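Local coordinates for protein STN1 (Saccharomyces cerevisiae, PDB 3K10) that regulates telomere length and protects chromosome ends, acting as an inhibitor of telomerase loading through its interaction with CDC13, at residues A[72-77]-A[84-89]; A[90-95]-A[133-138]; A[5-10]-A[28-33]. One frame throughout, in Å; residues are numbered along the deposited sequence.

From the N terminus the chain first closes contact 3, where helix 4-12 meets the start of helix 28-44 after 17 intervening residues that include strand 18-20 and helix 21-26. Contact 1 follows, a short hairpin closure between 72-77 and 84-89 at the wing of the first winged helix-turn-helix region, running straight into helix 87-106. Contact 2 then sets that helix against helix 129-146 within the second region. The three loops come in series, none nested in or crossing another, yet they meet in space: Leu73 of contact 1 packs on Leu92 and Val135 of contact 2, while Met8, on helix 4-12, reaches contacts 1 and 2, and Leu9 reaches contact 2, so the two regions pack against each other.

Contact 1: A[72-77]-A[84-89]; sequences GLIGLK and FDLLPL
The wing of the first winged helix-turn-helix region closes here, as strand 75-78 pairs antiparallel with strand 83-85. Gly75 and Asp85 form the hydrogen-bonded pair: Gly75 N gives to Asp85 O at 3.2 Å, nearly straight at 173°, and Asp85 N returns a short bond to Gly75 O at 2.6 Å. That same Gly75 O takes a CA-H...O contact from Phe84 and lies at the edge of the Phe84 ring, in its plane. Next along, Leu76 and Phe84 make the non-hydrogen-bonded pair; Leu76 CD1 comes obliquely to Phe84 CE1 (3.9 Å), while Ile74 CD1 lies over one face of the ring, 4.1 Å from Phe84 CD1. Ile74 CG1 sits between the backbone N and the carbonyl carbon (chi1 62°), which carries CD1 to that ring and turns CG2 toward Leu89 CD2 at 4.2 Å. Arg62 and Val65 of helix 53-69 also touch Phe84, and strand 18-20, through Ile19, hydrogen-bonds to its backbone, completing the three-stranded sheet of the winged-helix fold. Past the strand the chain turns into helix 87-106, where Asp85 OD1 accepts a weak capping bond from Leu87 N. Pro88 CB and Leu89 CB both lie against Leu73 O, and Leu73 CB meets Leu89 CD1 at 3.8 Å. Gly72, with positive phi, ends helix 53-69 in a Schellman motif and turns the chain into this packing. At the corner where the strand turns, Lys77 CB rests on Asp85 CB at 4.0 Å.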
# COMPACT_ATOMS: atom_id res chain seq x y z
N GLY A 72 -2.34 7.73 3.46
CA GLY A 72 -2.34 8.51 2.24
C GLY A 72 -2.20 7.76 0.93
O GLY A 72 -2.07 8.38 -0.12
N LEU A 73 -2.25 6.43 0.96
CA LEU A 73 -2.09 5.66 -0.28
C LEU A 73 -3.29 5.78 -1.22
O LEU A 73 -3.15 5.67 -2.43
CB LEU A 73 -1.80 4.19 0.05
CG LEU A 73 -0.49 3.97 0.83
CD1 LEU A 73 -0.34 2.49 1.18
CD2 LEU A 73 0.70 4.45 -0.01
N ILE A 74 -4.48 5.98 -0.66
CA ILE A 74 -5.67 6.17 -1.47
C ILE A 74 -6.36 7.38 -0.87
O ILE A 74 -6.24 7.64 0.34
CB ILE A 74 -6.65 4.97 -1.43
CG1 ILE A 74 -7.17 4.77 -0.00
CG2 ILE A 74 -5.98 3.72 -1.97
CD1 ILE A 74 -8.31 3.78 0.10
N GLY A 75 -7.07 8.11 -1.70
CA GLY A 75 -7.76 9.27 -1.20
C GLY A 75 -9.25 9.10 -1.24
O GLY A 75 -9.79 8.43 -2.13
N LEU A 76 -9.93 9.68 -0.27
CA LEU A 76 -11.37 9.62 -0.26
C LEU A 76 -11.74 10.80 -1.15
O LEU A 76 -11.84 11.93 -0.68
CB LEU A 76 -11.91 9.80 1.16
CG LEU A 76 -13.44 9.93 1.26
CD1 LEU A 76 -14.11 8.87 0.38
CD2 LEU A 76 -13.88 9.79 2.72
N LYS A 77 -11.93 10.54 -2.45
CA LYS A 77 -12.25 11.59 -3.41
C LYS A 77 -13.54 12.34 -3.10
O LYS A 77 -13.60 13.56 -3.27
CB LYS A 77 -12.36 11.02 -4.82
CG LYS A 77 -12.56 12.10 -5.87
CD LYS A 77 -12.70 11.51 -7.26
CE LYS A 77 -12.52 12.58 -8.33
NZ LYS A 77 -11.15 13.21 -8.25
N PHE A 84 -13.16 6.47 -3.79
CA PHE A 84 -11.75 6.61 -3.51
C PHE A 84 -10.96 6.94 -4.77
O PHE A 84 -11.26 6.46 -5.86
CB PHE A 84 -11.20 5.32 -2.90
CG PHE A 84 -11.90 4.91 -1.64
CD1 PHE A 84 -11.83 5.70 -0.51
CD2 PHE A 84 -12.66 3.75 -1.60
CE1 PHE A 84 -12.50 5.35 0.65
CE2 PHE A 84 -13.34 3.38 -0.45
CZ PHE A 84 -13.27 4.19 0.68
N ASP A 85 -9.94 7.78 -4.60
CA ASP A 85 -9.08 8.17 -5.72
C ASP A 85 -7.86 7.25 -5.71
O ASP A 85 -6.99 7.36 -4.86
CB ASP A 85 -8.67 9.63 -5.56
CG ASP A 85 -7.72 10.09 -6.64
OD1 ASP A 85 -7.86 9.64 -7.80
OD2 ASP A 85 -6.84 10.92 -6.31
N LEU A 86 -7.82 6.33 -6.67
CA LEU A 86 -6.74 5.36 -6.76
C LEU A 86 -5.43 5.90 -7.36
O LEU A 86 -4.41 5.19 -7.38
CB LEU A 86 -7.22 4.16 -7.58
CG LEU A 86 -8.53 3.56 -7.07
CD1 LEU A 86 -9.07 2.57 -8.08
CD2 LEU A 86 -8.29 2.91 -5.71
N LEU A 87 -5.45 7.15 -7.82
CA LEU A 87 -4.26 7.73 -8.42
C LEU A 87 -3.07 7.94 -7.47
O LEU A 87 -1.92 7.66 -7.84
CB LEU A 87 -4.62 9.05 -9.11
CG LEU A 87 -5.62 8.85 -10.25
CD1 LEU A 87 -5.99 10.20 -10.86
CD2 LEU A 87 -5.01 7.93 -11.29
N PRO A 88 -3.31 8.43 -6.25
CA PRO A 88 -2.20 8.63 -5.32
C PRO A 88 -1.38 7.36 -5.15
O PRO A 88 -0.15 7.40 -4.99
CB PRO A 88 -2.90 9.03 -4.02
CG PRO A 88 -4.10 9.79 -4.54
CD PRO A 88 -4.58 8.88 -5.65
N LEU A 89 -2.06 6.22 -5.21
CA LEU A 89 -1.40 4.94 -5.05
C LEU A 89 -0.62 4.55 -6.29
O LEU A 89 0.49 4.00 -6.20
CB LEU A 89 -2.44 3.85 -4.73
CG LEU A 89 -1.89 2.46 -4.40
CD1 LEU A 89 -0.90 2.53 -3.23
CD2 LEU A 89 -3.06 1.56 -4.08

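Contact 2: A[90-95]-A[133-138]; sequences KNLFEY and VDVFKE
Val135 lays its CG1 methyl over one face of the Phe93 ring, 4.0 Å from the centroid and 20° off the normal, a CH-pi contact displaced toward the rim. CG1 stands anti to the backbone N of Val135 (chi1 174°), and this carries the methyl right up to helix 87-106, where it also meets the backbone, 3.6 Å from Phe93 CA and 3.5 Å from Leu92 O. The other branch, CG2, crosses to Leu92 CG at 4.1 Å, so the valine straddles Leu92 and Phe93, CG1 reaching both and CG2 the Leu92 side chain. Phe93 is reached a second time, at its edge: Glu138 CG lies in the ring plane, 3.5 Å from Phe93 CZ. The glutamate chain bends at chi2, and its carboxylate turns away to a salt bridge between OE2 and Arg142 NH1; only the aliphatic part of Glu138 serves the ring. Further along, Tyr95 CD1 meets Phe136 CZ at 4.2 Å, with CZ at the edge of the tyrosine ring and near its plane. These residues join helix 87-106 to helix 129-146 in the second winged helix-turn-helix region, the axes of the two short segments approaching to 9.3 Å at a crossing angle of -55°. Val118 of helix 115-121 touches both Leu92 and Tyr95, and Ala96 receives Val135 and Phe136. The contact is held by methyl, ring and methylene surfaces, with the carboxylate of Glu138, the charged residue among those that touch, turned away from Phe93 to Arg142, which suggests that shape and apolar burial, more than directional polar bonds, probably set how these helices cross.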
# COMPACT_ATOMS: atom_id res chain seq x y z
N LYS A 90 -1.19 4.84 -7.45
CA LYS A 90 -0.54 4.51 -8.70
C LYS A 90 0.65 5.42 -8.96
O LYS A 90 1.61 5.01 -9.60
CB LYS A 90 -1.55 4.58 -9.85
CG LYS A 90 -2.59 3.48 -9.79
CD LYS A 90 -3.36 3.37 -11.10
CE LYS A 90 -4.36 2.24 -11.08
NZ LYS A 90 -5.35 2.47 -10.00
N ASN A 91 0.58 6.65 -8.48
CA ASN A 91 1.68 7.59 -8.68
C ASN A 91 2.80 7.30 -7.72
O ASN A 91 3.98 7.40 -8.06
CB ASN A 91 1.21 9.02 -8.47
CG ASN A 91 0.31 9.49 -9.57
OD1 ASN A 91 0.69 9.47 -10.74
ND2 ASN A 91 -0.89 9.92 -9.22
N LEU A 92 2.42 6.94 -6.50
CA LEU A 92 3.40 6.64 -5.49
C LEU A 92 4.17 5.40 -5.92
O LEU A 92 5.37 5.30 -5.66
CB LEU A 92 2.69 6.45 -4.15
CG LEU A 92 3.50 6.75 -2.89
CD1 LEU A 92 4.42 7.94 -3.09
CD2 LEU A 92 2.53 7.02 -1.74
N PHE A 93 3.51 4.47 -6.61
CA PHE A 93 4.18 3.26 -7.06
C PHE A 93 5.14 3.59 -8.17
O PHE A 93 6.28 3.12 -8.20
CB PHE A 93 3.18 2.23 -7.57
CG PHE A 93 3.09 1.01 -6.71
CD1 PHE A 93 2.21 0.97 -5.63
CD2 PHE A 93 3.91 -0.09 -6.95
CE1 PHE A 93 2.16 -0.15 -4.79
CE2 PHE A 93 3.87 -1.20 -6.13
CZ PHE A 93 2.99 -1.23 -5.04
N GLU A 94 4.65 4.40 -9.10
CA GLU A 94 5.42 4.84 -10.25
C GLU A 94 6.68 5.57 -9.79
O GLU A 94 7.79 5.30 -10.26
CB GLU A 94 4.57 5.75 -11.11
CG GLU A 94 5.14 6.05 -12.48
CD GLU A 94 4.25 6.97 -13.28
OE1 GLU A 94 3.07 6.59 -13.53
OE2 GLU A 94 4.72 8.06 -13.66
N TYR A 95 6.49 6.50 -8.85
CA TYR A 95 7.59 7.28 -8.28
C TYR A 95 8.61 6.33 -7.64
O TYR A 95 9.83 6.54 -7.75
CB TYR A 95 7.04 8.26 -7.22
CG TYR A 95 8.07 9.10 -6.48
CD1 TYR A 95 8.79 8.59 -5.39
CD2 TYR A 95 8.29 10.43 -6.85
CE1 TYR A 95 9.70 9.40 -4.68
CE2 TYR A 95 9.19 11.24 -6.15
CZ TYR A 95 9.89 10.72 -5.07
OH TYR A 95 10.76 11.56 -4.41
N VAL A 133 7.18 3.43 2.81
CA VAL A 133 7.91 2.17 2.93
C VAL A 133 7.12 1.02 2.30
O VAL A 133 7.67 0.26 1.52
CB VAL A 133 8.23 1.79 4.41
CG1 VAL A 133 8.83 2.97 5.15
CG2 VAL A 133 6.98 1.29 5.11
N ASP A 134 5.83 0.92 2.63
CA ASP A 134 5.01 -0.14 2.09
C ASP A 134 5.04 -0.13 0.56
O ASP A 134 5.02 -1.19 -0.06
CB ASP A 134 3.57 -0.05 2.59
CG ASP A 134 3.43 -0.33 4.09
OD1 ASP A 134 4.24 -1.12 4.63
OD2 ASP A 134 2.50 0.22 4.73
N VAL A 135 5.10 1.05 -0.05
CA VAL A 135 5.14 1.08 -1.51
C VAL A 135 6.54 0.68 -1.99
O VAL A 135 6.67 -0.15 -2.88
CB VAL A 135 4.75 2.48 -2.08
CG1 VAL A 135 4.97 2.51 -3.60
CG2 VAL A 135 3.28 2.77 -1.78
N PHE A 136 7.59 1.24 -1.40
CA PHE A 136 8.94 0.85 -1.82
C PHE A 136 9.27 -0.60 -1.52
O PHE A 136 10.06 -1.22 -2.24
CB PHE A 136 9.99 1.74 -1.17
CG PHE A 136 10.24 3.01 -1.91
CD1 PHE A 136 9.37 4.09 -1.78
CD2 PHE A 136 11.33 3.12 -2.77
CE1 PHE A 136 9.59 5.28 -2.51
CE2 PHE A 136 11.55 4.29 -3.51
CZ PHE A 136 10.68 5.38 -3.38
N LYS A 137 8.67 -1.15 -0.46
CA LYS A 137 8.88 -2.53 -0.06
C LYS A 137 8.38 -3.43 -1.19
O LYS A 137 9.05 -4.38 -1.60
CB LYS A 137 8.06 -2.84 1.21
CG LYS A 137 8.84 -3.07 2.52
CD LYS A 137 7.88 -2.90 3.72
CE LYS A 137 8.40 -3.47 5.05
NZ LYS A 137 9.72 -2.95 5.51
N GLU A 138 7.18 -3.13 -1.68
CA GLU A 138 6.60 -3.93 -2.75
C GLU A 138 7.42 -3.78 -4.03
O GLU A 138 7.69 -4.77 -4.71
CB GLU A 138 5.14 -3.52 -2.97
CG GLU A 138 4.39 -4.32 -4.06
CD GLU A 138 4.50 -5.83 -3.90
OE1 GLU A 138 4.28 -6.34 -2.77
OE2 GLU A 138 4.79 -6.51 -4.90

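Contact 3: A[5-10]-A[28-33]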
# COMPACT_ATOMS: atom_id res chain seq x y z
N SER A 5 -2.03 -5.08 2.57
CA SER A 5 -1.00 -5.14 1.54
C SER A 5 -1.66 -5.78 0.34
O SER A 5 -1.53 -5.32 -0.80
CB SER A 5 0.19 -6.00 1.98
OG SER A 5 1.17 -6.08 0.96
N ASN A 6 -2.40 -6.86 0.62
CA ASN A 6 -3.10 -7.57 -0.42
C ASN A 6 -4.15 -6.64 -1.04
O ASN A 6 -4.32 -6.63 -2.25
CB ASN A 6 -3.76 -8.84 0.15
CG ASN A 6 -3.77 -9.99 -0.84
OD1 ASN A 6 -4.64 -10.87 -0.79
ND2 ASN A 6 -2.79 -10.00 -1.74
N LEU A 7 -4.85 -5.86 -0.21
CA LEU A 7 -5.84 -4.93 -0.74
C LEU A 7 -5.11 -3.83 -1.48
O LEU A 7 -5.56 -3.37 -2.52
CB LEU A 7 -6.70 -4.32 0.36
CG LEU A 7 -7.67 -3.21 -0.09
CD1 LEU A 7 -8.62 -3.76 -1.13
CD2 LEU A 7 -8.44 -2.66 1.09
N MET A 8 -3.96 -3.43 -0.95
CA MET A 8 -3.17 -2.39 -1.59
C MET A 8 -2.90 -2.77 -3.04
O MET A 8 -3.09 -1.97 -3.96
CB MET A 8 -1.84 -2.17 -0.86
CG MET A 8 -0.92 -1.20 -1.57
SD MET A 8 0.48 -0.66 -0.58
CE MET A 8 1.64 -2.06 -0.83
N LEU A 9 -2.47 -4.00 -3.25
CA LEU A 9 -2.18 -4.48 -4.60
C LEU A 9 -3.44 -4.61 -5.45
O LEU A 9 -3.43 -4.25 -6.63
CB LEU A 9 -1.46 -5.82 -4.51
CG LEU A 9 -0.17 -5.78 -3.69
CD1 LEU A 9 0.58 -7.07 -3.88
CD2 LEU A 9 0.68 -4.60 -4.13
N ILE A 10 -4.53 -5.12 -4.86
CA ILE A 10 -5.78 -5.26 -5.59
C ILE A 10 -6.08 -3.91 -6.23
O ILE A 10 -6.35 -3.80 -7.42
CB ILE A 10 -6.95 -5.61 -4.65
CG1 ILE A 10 -6.70 -6.96 -3.96
CG2 ILE A 10 -8.26 -5.65 -5.44
CD1 ILE A 10 -6.77 -8.15 -4.90
N LYS A 28 -14.64 -10.01 -6.01
CA LYS A 28 -14.36 -11.32 -5.43
C LYS A 28 -13.06 -11.35 -4.62
O LYS A 28 -13.05 -11.77 -3.46
CB LYS A 28 -14.32 -12.38 -6.54
N GLU A 29 -11.96 -10.91 -5.22
CA GLU A 29 -10.67 -10.91 -4.55
C GLU A 29 -10.65 -10.06 -3.27
O GLU A 29 -9.87 -10.31 -2.35
CB GLU A 29 -9.57 -10.45 -5.53
CG GLU A 29 -9.87 -9.16 -6.29
CD GLU A 29 -10.99 -9.29 -7.32
OE1 GLU A 29 -12.17 -9.47 -6.92
OE2 GLU A 29 -10.70 -9.19 -8.53
N VAL A 30 -11.51 -9.05 -3.21
CA VAL A 30 -11.55 -8.21 -2.03
C VAL A 30 -12.31 -8.92 -0.91
O VAL A 30 -12.04 -8.72 0.26
CB VAL A 30 -12.24 -6.85 -2.33
CG1 VAL A 30 -12.11 -5.91 -1.13
CG2 VAL A 30 -11.62 -6.21 -3.56
N ARG A 31 -13.26 -9.78 -1.28
CA ARG A 31 -14.05 -10.52 -0.30
C ARG A 31 -13.16 -11.53 0.44
O ARG A 31 -13.28 -11.72 1.66
CB ARG A 31 -15.25 -11.23 -0.98
N SER A 32 -12.25 -12.16 -0.31
CA SER A 32 -11.32 -13.14 0.25
C SER A 32 -10.48 -12.51 1.35
O SER A 32 -10.16 -13.15 2.36
CB SER A 32 -10.40 -13.67 -0.85
OG SER A 32 -11.13 -13.95 -2.03
N VAL A 33 -10.12 -11.25 1.15
CA VAL A 33 -9.31 -10.51 2.09
C VAL A 33 -10.10 -10.09 3.34
O VAL A 33 -9.58 -10.16 4.45
CB VAL A 33 -8.72 -9.25 1.41
CG1 VAL A 33 -7.83 -8.49 2.37
CG2 VAL A 33 -7.94 -9.65 0.18
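Plain apolar packing joins two antiparallel helices of the first winged helix-turn-helix region, helix 4-12 and the opening turns of helix 28-44; the axes of the short segments approach to 10.0 Å, with their directions 171° apart. Ile10 and Val33 both point across at the partner helix. The CD1 tip of Ile10 rests on the aliphatic part of Glu29, 3.5 Å from Glu29 CG, and its CG2 branch meets Val30 CG2 at 3.9 Å. Glu29 CG occupies the position between backbone N and carbonyl carbon (chi1 50°), which brings CB and CG against Ile10 CD1, the two side chains meeting at a slant. Replacing Ile10 by an alanine would probably open a gap between the helices, leaving the Glu29 methylenes and Val30 CG2 without the branches they now pack on. One turn earlier, Leu7 CD1 reaches the second methyl of Val30, CG1, at 4.1 Å, so the two valine branches serve two successive turns of helix 4-12. Val33 is met toward the N-terminal end of that helix, where Asn6 OD1 touches Val33 CG2 at 3.6 Å, an amide oxygen against a methyl. Helix 53-69 packs against both helices: Leu64 and Leu68 touch Leu7, Phe61 touches Val30, and Leu64 also reaches Val33, making a three-helix core, while Met8 and Leu9 of helix 4-12 reach helix 129-146 of the second region.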